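Local structure of adenylation domain (Streptomyces sp., 5N9X) at residues V245-G250 / L269-D274; M29-R34 / F197-R202; D40-S45 / P77-I82. The protein is an adenylation domain of the AMP-binding (ANL) family, with adenosine-5'-triphosphate and threonine bound in the model. All coordinates share one frame; numbering follows the deposited sequence.

Contact 1. Residues V245-G250 / L269-D274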
# COMPACT_ATOMS: atom_id res chain seq x y z
N VAL A 245 -8.43 1.77 -20.04
CA VAL A 245 -7.12 1.15 -20.18
C VAL A 245 -7.12 -0.28 -19.64
O VAL A 245 -6.53 -1.19 -20.24
CB VAL A 245 -6.05 1.98 -19.45
CG1 VAL A 245 -4.75 1.20 -19.33
CG2 VAL A 245 -5.85 3.31 -20.16
N VAL A 246 -7.80 -0.48 -18.52
CA VAL A 246 -7.83 -1.81 -17.90
C VAL A 246 -8.43 -2.87 -18.84
O VAL A 246 -7.91 -3.99 -18.95
CB VAL A 246 -8.62 -1.78 -16.58
CG1 VAL A 246 -9.07 -3.18 -16.16
CG2 VAL A 246 -7.78 -1.10 -15.49
N ARG A 247 -9.50 -2.51 -19.54
CA ARG A 247 -10.05 -3.39 -20.56
C ARG A 247 -9.09 -3.49 -21.73
O ARG A 247 -8.62 -4.58 -22.07
CB ARG A 247 -11.43 -2.90 -21.03
CG ARG A 247 -11.93 -3.55 -22.31
CD ARG A 247 -12.16 -2.49 -23.37
NE ARG A 247 -13.43 -1.80 -23.19
CZ ARG A 247 -13.63 -0.52 -23.47
NH1 ARG A 247 -12.63 0.22 -23.94
NH2 ARG A 247 -14.82 0.03 -23.26
N ASP A 248 -8.77 -2.34 -22.32
CA ASP A 248 -7.95 -2.31 -23.54
C ASP A 248 -6.53 -2.89 -23.43
O ASP A 248 -6.05 -3.49 -24.38
CB ASP A 248 -7.87 -0.87 -24.09
CG ASP A 248 -9.23 -0.32 -24.52
OD1 ASP A 248 -10.00 -1.11 -25.11
OD2 ASP A 248 -9.52 0.89 -24.36
N ARG A 249 -5.84 -2.73 -22.30
CA ARG A 249 -4.51 -3.30 -22.16
C ARG A 249 -4.60 -4.74 -21.63
O ARG A 249 -3.57 -5.38 -21.38
CB ARG A 249 -3.63 -2.44 -21.25
CG ARG A 249 -3.24 -1.10 -21.86
CD ARG A 249 -2.54 -1.27 -23.20
NE ARG A 249 -2.42 0.02 -23.91
CZ ARG A 249 -1.86 0.19 -25.11
NH1 ARG A 249 -1.34 -0.84 -25.77
NH2 ARG A 249 -1.81 1.40 -25.66
N GLY A 250 -5.83 -5.23 -21.45
CA GLY A 250 -6.08 -6.64 -21.15
C GLY A 250 -5.62 -7.14 -19.79
O GLY A 250 -5.22 -8.29 -19.64
N LEU A 269 -19.49 0.45 -14.29
CA LEU A 269 -20.94 0.30 -14.36
C LEU A 269 -21.62 1.39 -15.18
O LEU A 269 -22.59 1.12 -15.90
CB LEU A 269 -21.53 0.27 -12.95
CG LEU A 269 -21.60 -1.07 -12.19
CD1 LEU A 269 -20.42 -1.96 -12.49
CD2 LEU A 269 -21.75 -0.85 -10.67
N GLY A 270 -21.13 2.62 -15.09
CA GLY A 270 -21.73 3.73 -15.84
C GLY A 270 -21.58 3.62 -17.35
O GLY A 270 -22.55 3.71 -18.11
N GLU A 271 -20.34 3.41 -17.81
CA GLU A 271 -20.07 3.23 -19.23
C GLU A 271 -20.40 1.79 -19.70
O GLU A 271 -20.44 1.50 -20.89
CB GLU A 271 -18.61 3.60 -19.52
CG GLU A 271 -18.21 3.52 -20.99
CD GLU A 271 -17.09 4.48 -21.37
OE1 GLU A 271 -17.22 5.68 -21.04
OE2 GLU A 271 -16.10 4.01 -21.99
N GLY A 272 -20.66 0.89 -18.76
CA GLY A 272 -21.00 -0.48 -19.12
C GLY A 272 -19.82 -1.24 -19.67
O GLY A 272 -19.92 -2.03 -20.62
N ILE A 273 -18.67 -1.02 -19.07
CA ILE A 273 -17.48 -1.67 -19.57
C ILE A 273 -17.45 -3.16 -19.18
O ILE A 273 -17.88 -3.54 -18.08
CB ILE A 273 -16.23 -0.95 -19.08
CG1 ILE A 273 -16.25 0.50 -19.58
CG2 ILE A 273 -14.99 -1.68 -19.55
CD1 ILE A 273 -15.17 1.39 -18.94
N ASP A 274 -16.98 -4.00 -20.08
CA ASP A 274 -16.80 -5.40 -19.72
C ASP A 274 -15.31 -5.67 -19.54
O ASP A 274 -14.48 -5.07 -20.22
CB ASP A 274 -17.42 -6.33 -20.78
CG ASP A 274 -17.59 -7.76 -20.27
OD1 ASP A 274 -18.04 -7.95 -19.11
OD2 ASP A 274 -17.26 -8.70 -21.04
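Arg247 lies across Ile273 at about a right angle, its methylene root and its guanidinium both resting on the branched side chain. CB and NE each stand 4.0 Å from CG2 of Ile273, while NH2 is 4.0 Å from its CG1. Nearer the backbone, CG packs 3.6 Å from the backbone O of Asp274. CG sits anti to the backbone N (chi1 166°), and bends at chi2 and chi3 then bring the guanidinium obliquely alongside the isoleucine and within reach of Asp248 on its own helix. There NH1 donates to Asp248 OD1 over 3.2 Å in a fairly straight bond (160°), part of a salt bridge. The carboxylate oxygen is met from above its plane, although it lies nearly in the plane of the guanidinium. Glu271 OE2 is a looser electrostatic neighbour, 4.4 Å from Arg247 NH2; the firmer partner of this glutamate is Arg244, bound through OE1.

Behind this shell, two glycines with positive phi end the helices. Gly250 closes helix 239-248 in a Schellman motif, and Gly272 turns the chain out of helix 258-271 so that Ile273 faces the first helix, where it also touches Ala243. Asp274 turns its carboxylate to Arg299 on helix 290-300.

A long arginine suits this partly exposed seam between successive helices, since its aliphatic part shields a buried isoleucine and its charged end stays at the surface. Across the seam the contact is therefore van der Waals packing, with Asp248 and Glu271 probably stabilising the arginine's positive charge.

Contact 2. Residues M29-R34 / F197-R202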
# COMPACT_ATOMS: atom_id res chain seq x y z
N MET A 29 16.28 -14.55 -18.09
CA MET A 29 17.05 -15.60 -18.76
C MET A 29 16.14 -16.56 -19.48
O MET A 29 16.43 -17.01 -20.59
CB MET A 29 17.96 -16.37 -17.79
CG MET A 29 18.62 -17.61 -18.41
SD MET A 29 19.87 -18.39 -17.35
CE MET A 29 21.04 -17.04 -17.23
N GLU A 30 15.01 -16.87 -18.87
CA GLU A 30 14.19 -17.95 -19.41
C GLU A 30 13.13 -17.49 -20.37
O GLU A 30 12.69 -18.25 -21.21
CB GLU A 30 13.55 -18.76 -18.29
CG GLU A 30 14.56 -19.42 -17.39
CD GLU A 30 13.90 -20.34 -16.37
OE1 GLU A 30 12.66 -20.45 -16.34
OE2 GLU A 30 14.62 -20.99 -15.58
N MET A 31 12.70 -16.24 -20.26
CA MET A 31 11.67 -15.75 -21.16
C MET A 31 12.01 -14.41 -21.82
O MET A 31 11.20 -13.50 -21.82
CB MET A 31 10.36 -15.67 -20.39
CG MET A 31 9.90 -17.02 -19.83
SD MET A 31 8.47 -16.92 -18.74
CE MET A 31 9.35 -16.41 -17.26
N PRO A 32 13.22 -14.31 -22.41
CA PRO A 32 13.78 -13.02 -22.84
C PRO A 32 12.97 -12.30 -23.91
O PRO A 32 13.08 -11.07 -24.04
CB PRO A 32 15.17 -13.41 -23.39
CG PRO A 32 15.01 -14.79 -23.85
CD PRO A 32 14.08 -15.43 -22.83
N ASP A 33 12.18 -13.05 -24.66
CA ASP A 33 11.38 -12.51 -25.74
C ASP A 33 10.06 -11.90 -25.26
O ASP A 33 9.49 -11.03 -25.94
CB ASP A 33 11.10 -13.61 -26.78
CG ASP A 33 10.47 -14.85 -26.15
OD1 ASP A 33 10.78 -15.16 -24.96
OD2 ASP A 33 9.63 -15.50 -26.81
N ARG A 34 9.58 -12.33 -24.10
CA ARG A 34 8.34 -11.78 -23.53
C ARG A 34 8.45 -10.30 -23.17
O ARG A 34 9.55 -9.80 -22.91
CB ARG A 34 7.91 -12.59 -22.29
CG ARG A 34 7.54 -14.03 -22.58
CD ARG A 34 6.87 -14.69 -21.39
NE ARG A 34 5.50 -14.25 -21.20
CZ ARG A 34 4.49 -14.55 -22.02
NH1 ARG A 34 4.70 -15.30 -23.10
NH2 ARG A 34 3.27 -14.11 -21.75
N PHE A 197 -0.76 -17.53 -10.62
CA PHE A 197 -0.10 -16.61 -11.56
C PHE A 197 0.69 -17.31 -12.67
O PHE A 197 1.30 -18.35 -12.45
CB PHE A 197 0.86 -15.67 -10.80
CG PHE A 197 0.17 -14.82 -9.77
CD1 PHE A 197 -0.99 -14.13 -10.11
CD2 PHE A 197 0.69 -14.67 -8.50
CE1 PHE A 197 -1.64 -13.33 -9.18
CE2 PHE A 197 0.05 -13.87 -7.56
CZ PHE A 197 -1.12 -13.20 -7.90
N SER A 198 0.71 -16.71 -13.86
CA SER A 198 1.54 -17.25 -14.93
C SER A 198 2.15 -16.13 -15.77
O SER A 198 1.75 -14.96 -15.67
CB SER A 198 0.73 -18.18 -15.84
OG SER A 198 0.15 -17.47 -16.90
N ALA A 199 3.12 -16.51 -16.60
CA ALA A 199 3.73 -15.61 -17.57
C ALA A 199 2.71 -14.89 -18.47
O ALA A 199 3.02 -13.84 -19.02
CB ALA A 199 4.71 -16.38 -18.42
N ASP A 200 1.50 -15.43 -18.62
CA ASP A 200 0.52 -14.82 -19.51
C ASP A 200 -0.20 -13.61 -18.91
O ASP A 200 -0.88 -12.85 -19.62
CB ASP A 200 -0.50 -15.87 -19.94
CG ASP A 200 0.11 -16.96 -20.80
OD1 ASP A 200 0.93 -16.63 -21.68
OD2 ASP A 200 -0.20 -18.14 -20.58
N ASP A 201 -0.06 -13.42 -17.60
CA ASP A 201 -0.77 -12.33 -16.93
C ASP A 201 -0.31 -10.92 -17.35
O ASP A 201 0.79 -10.73 -17.88
CB ASP A 201 -0.66 -12.50 -15.39
CG ASP A 201 -1.61 -13.57 -14.85
OD1 ASP A 201 -2.81 -13.49 -15.16
OD2 ASP A 201 -1.16 -14.50 -14.14
N ARG A 202 -1.20 -9.95 -17.16
CA ARG A 202 -0.86 -8.55 -17.27
C ARG A 202 -1.18 -7.88 -15.94
O ARG A 202 -2.34 -7.89 -15.49
CB ARG A 202 -1.62 -7.86 -18.39
CG ARG A 202 -1.00 -7.98 -19.77
CD ARG A 202 -1.83 -8.90 -20.62
NE ARG A 202 -1.46 -8.82 -22.03
CZ ARG A 202 -2.19 -9.31 -23.02
NH1 ARG A 202 -3.34 -9.93 -22.76
NH2 ARG A 202 -1.78 -9.19 -24.28
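Arg34 and Met31 reach from the turn after helix 20-30 to Ala199, which lies within the type I beta turn from Ser198 to Asp201, just ahead of strand 202-205. Both incoming side chains converge on the alanine methyl group. The guanidinium of Arg34 has this CB over one face, with NE 3.6 Å from it, and Met31 SD touches the same CB at 3.8 Å. A small residue suits the spot because it lets the flat cation come down close to the turn.

The bend at chi3 of Arg34 (75°) turns the guanidinium over the Ser198-Asp201 turn, where NH2 donates to Ala199 O at 2.8 Å. This bond is bent, at 137°, and its donor stands well above the carbonyl plane, off the lone pairs. NE makes a second, weak bond to the same oxygen, so two donors of one arginine grip a single carbonyl; NE also bonds to Gly225 O. Asp200 starts out from the backbone away from Arg34, yet its carboxylate curls back and OD1 forms a salt bridge with Arg34 NH2 at 3.4 Å, so an ion pair supplements the bonds to the Ala199 carbonyl.

Within 29-34, Arg34 N bonds to Met31 O, closing a type I turn that holds the roots of both side chains. The receiving turn is braced from within: Ser198 OG accepts from Asp200 N at 3.0 Å, an ST turn. Asp201 OD1 is held by Arg279 and Thr252, while Asp201 OD2 takes Ser198 N at 2.9 Å in a nearly straight bond of 170°.

Contact 3. Residues D40-S45 / P77-I82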
# COMPACT_ATOMS: atom_id res chain seq x y z
N ASP A 40 2.02 2.61 -22.75
CA ASP A 40 1.19 2.94 -23.91
C ASP A 40 1.47 1.91 -25.02
O ASP A 40 1.16 0.73 -24.85
CB ASP A 40 1.43 4.38 -24.38
CG ASP A 40 0.89 5.41 -23.39
OD1 ASP A 40 -0.15 5.14 -22.75
OD2 ASP A 40 1.53 6.48 -23.24
N ASP A 41 2.05 2.34 -26.14
CA ASP A 41 2.39 1.43 -27.25
C ASP A 41 3.82 0.91 -27.14
O ASP A 41 4.26 0.10 -27.96
CB ASP A 41 2.24 2.12 -28.61
CG ASP A 41 0.83 2.61 -28.88
OD1 ASP A 41 -0.03 2.54 -27.97
OD2 ASP A 41 0.59 3.06 -30.03
N GLU A 42 4.56 1.39 -26.16
CA GLU A 42 5.94 0.98 -26.02
C GLU A 42 6.03 -0.35 -25.28
O GLU A 42 5.37 -0.55 -24.25
CB GLU A 42 6.76 2.05 -25.31
CG GLU A 42 8.15 1.60 -24.92
CD GLU A 42 8.99 2.71 -24.30
OE1 GLU A 42 8.47 3.44 -23.42
OE2 GLU A 42 10.16 2.85 -24.71
N LYS A 43 6.83 -1.26 -25.83
CA LYS A 43 7.05 -2.55 -25.20
C LYS A 43 8.52 -2.82 -25.05
O LYS A 43 9.28 -2.74 -26.01
CB LYS A 43 6.40 -3.68 -26.01
CG LYS A 43 4.91 -3.82 -25.75
CD LYS A 43 4.25 -4.71 -26.80
CE LYS A 43 2.90 -5.19 -26.29
NZ LYS A 43 2.05 -5.68 -27.41
N ILE A 44 8.93 -3.13 -23.83
CA ILE A 44 10.28 -3.59 -23.61
C ILE A 44 10.26 -5.06 -23.21
O ILE A 44 9.51 -5.48 -22.31
CB ILE A 44 11.01 -2.77 -22.53
CG1 ILE A 44 10.89 -1.28 -22.83
CG2 ILE A 44 12.44 -3.17 -22.46
CD1 ILE A 44 9.77 -0.61 -22.10
N SER A 45 11.09 -5.82 -23.92
CA SER A 45 11.32 -7.23 -23.64
C SER A 45 12.13 -7.44 -22.36
O SER A 45 12.98 -6.61 -22.01
CB SER A 45 12.05 -7.88 -24.81
OG SER A 45 13.44 -7.64 -24.73
N PRO A 77 6.63 7.32 -13.17
CA PRO A 77 6.56 5.90 -13.54
C PRO A 77 6.76 5.70 -15.03
O PRO A 77 6.20 6.44 -15.84
CB PRO A 77 5.15 5.48 -13.09
CG PRO A 77 4.36 6.74 -13.08
CD PRO A 77 5.35 7.79 -12.60
N GLY A 78 7.56 4.71 -15.38
CA GLY A 78 7.88 4.43 -16.77
C GLY A 78 9.10 3.53 -16.89
O GLY A 78 9.66 3.09 -15.88
N ALA A 79 9.49 3.27 -18.13
CA ALA A 79 10.67 2.47 -18.45
C ALA A 79 11.90 2.85 -17.62
O ALA A 79 12.50 1.98 -16.99
CB ALA A 79 10.97 2.60 -19.93
N ASN A 80 12.27 4.13 -17.60
CA ASN A 80 13.49 4.55 -16.92
C ASN A 80 13.44 4.31 -15.42
O ASN A 80 14.42 3.89 -14.83
CB ASN A 80 13.79 6.04 -17.17
CG ASN A 80 13.89 6.40 -18.65
OD1 ASN A 80 14.43 5.64 -19.47
ND2 ASN A 80 13.41 7.59 -18.99
N ALA A 81 12.30 4.60 -14.80
CA ALA A 81 12.17 4.42 -13.36
C ALA A 81 12.34 2.95 -12.97
O ALA A 81 13.00 2.64 -11.97
CB ALA A 81 10.82 4.95 -12.89
N ILE A 82 11.76 2.05 -13.76
CA ILE A 82 11.82 0.63 -13.49
C ILE A 82 13.23 0.09 -13.71
O ILE A 82 13.75 -0.69 -12.88
CB ILE A 82 10.82 -0.16 -14.40
CG1 ILE A 82 9.37 0.24 -14.11
CG2 ILE A 82 11.03 -1.64 -14.22
CD1 ILE A 82 8.91 -0.07 -12.66
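Strand 42-45, an outermost strand of a mixed four-stranded sheet, meets the first turn of helix 79-90 where Ile44 points at Ala79. CD1 of Ile44 is the touching atom, 4.1 Å from Ala79 CB, so the contact is one methyl group against another. With chi1 at -51°, CG1 lies anti to the carbonyl carbon, and chi2 near 96° turns CD1 so that it ends against the alanine. A long branched residue suits the strand, where it bridges the distance to the helix, and the small alanine suits the helix because it lets the strand's isoleucine and Trp52 of helix 46-62 both come close.

The helix is the connecting element of a beta-alpha-beta crossover: it follows strand 70-74 and leads to the neighbouring parallel strand 94-97. Gly78 takes its N-cap position with a positive phi of 164°, and its O receives Ile82 N at 3.2 Å, starting the helix immediately ahead of Ala79.

Glu42, two residues before Ile44 and so on the same face of the strand, skirts the methyl group with OE1 4.4 Å from Ala79 CB. Its stronger partner lies elsewhere, for OE2 forms a salt bridge with Arg143. The side chain of Ile44 also packs against Leu37 and Ile39 of the adjoining antiparallel strand 35-39.

How the contacts relate
From the N terminus, the chain leaves helix 20-30 through the turn that opens contact 2, then runs along strands 35-39 and 42-45. Contact 3 closes a loop from 40-45 to 77-82, joining the edge of the mixed sheet to the crossover helix of the parallel sheet. That loop is nested inside the much longer one that contact 2 closes at 197-202. Contact 1 follows in series, joining the C-terminal ends of helices 239-248 and 258-271, which strand 253-256 separates in the chain. The three sites also touch: Pro32 O packs against Ser45 CB, Arg202 lies against Gly250 O, and Arg249 forms a salt bridge with Asp41.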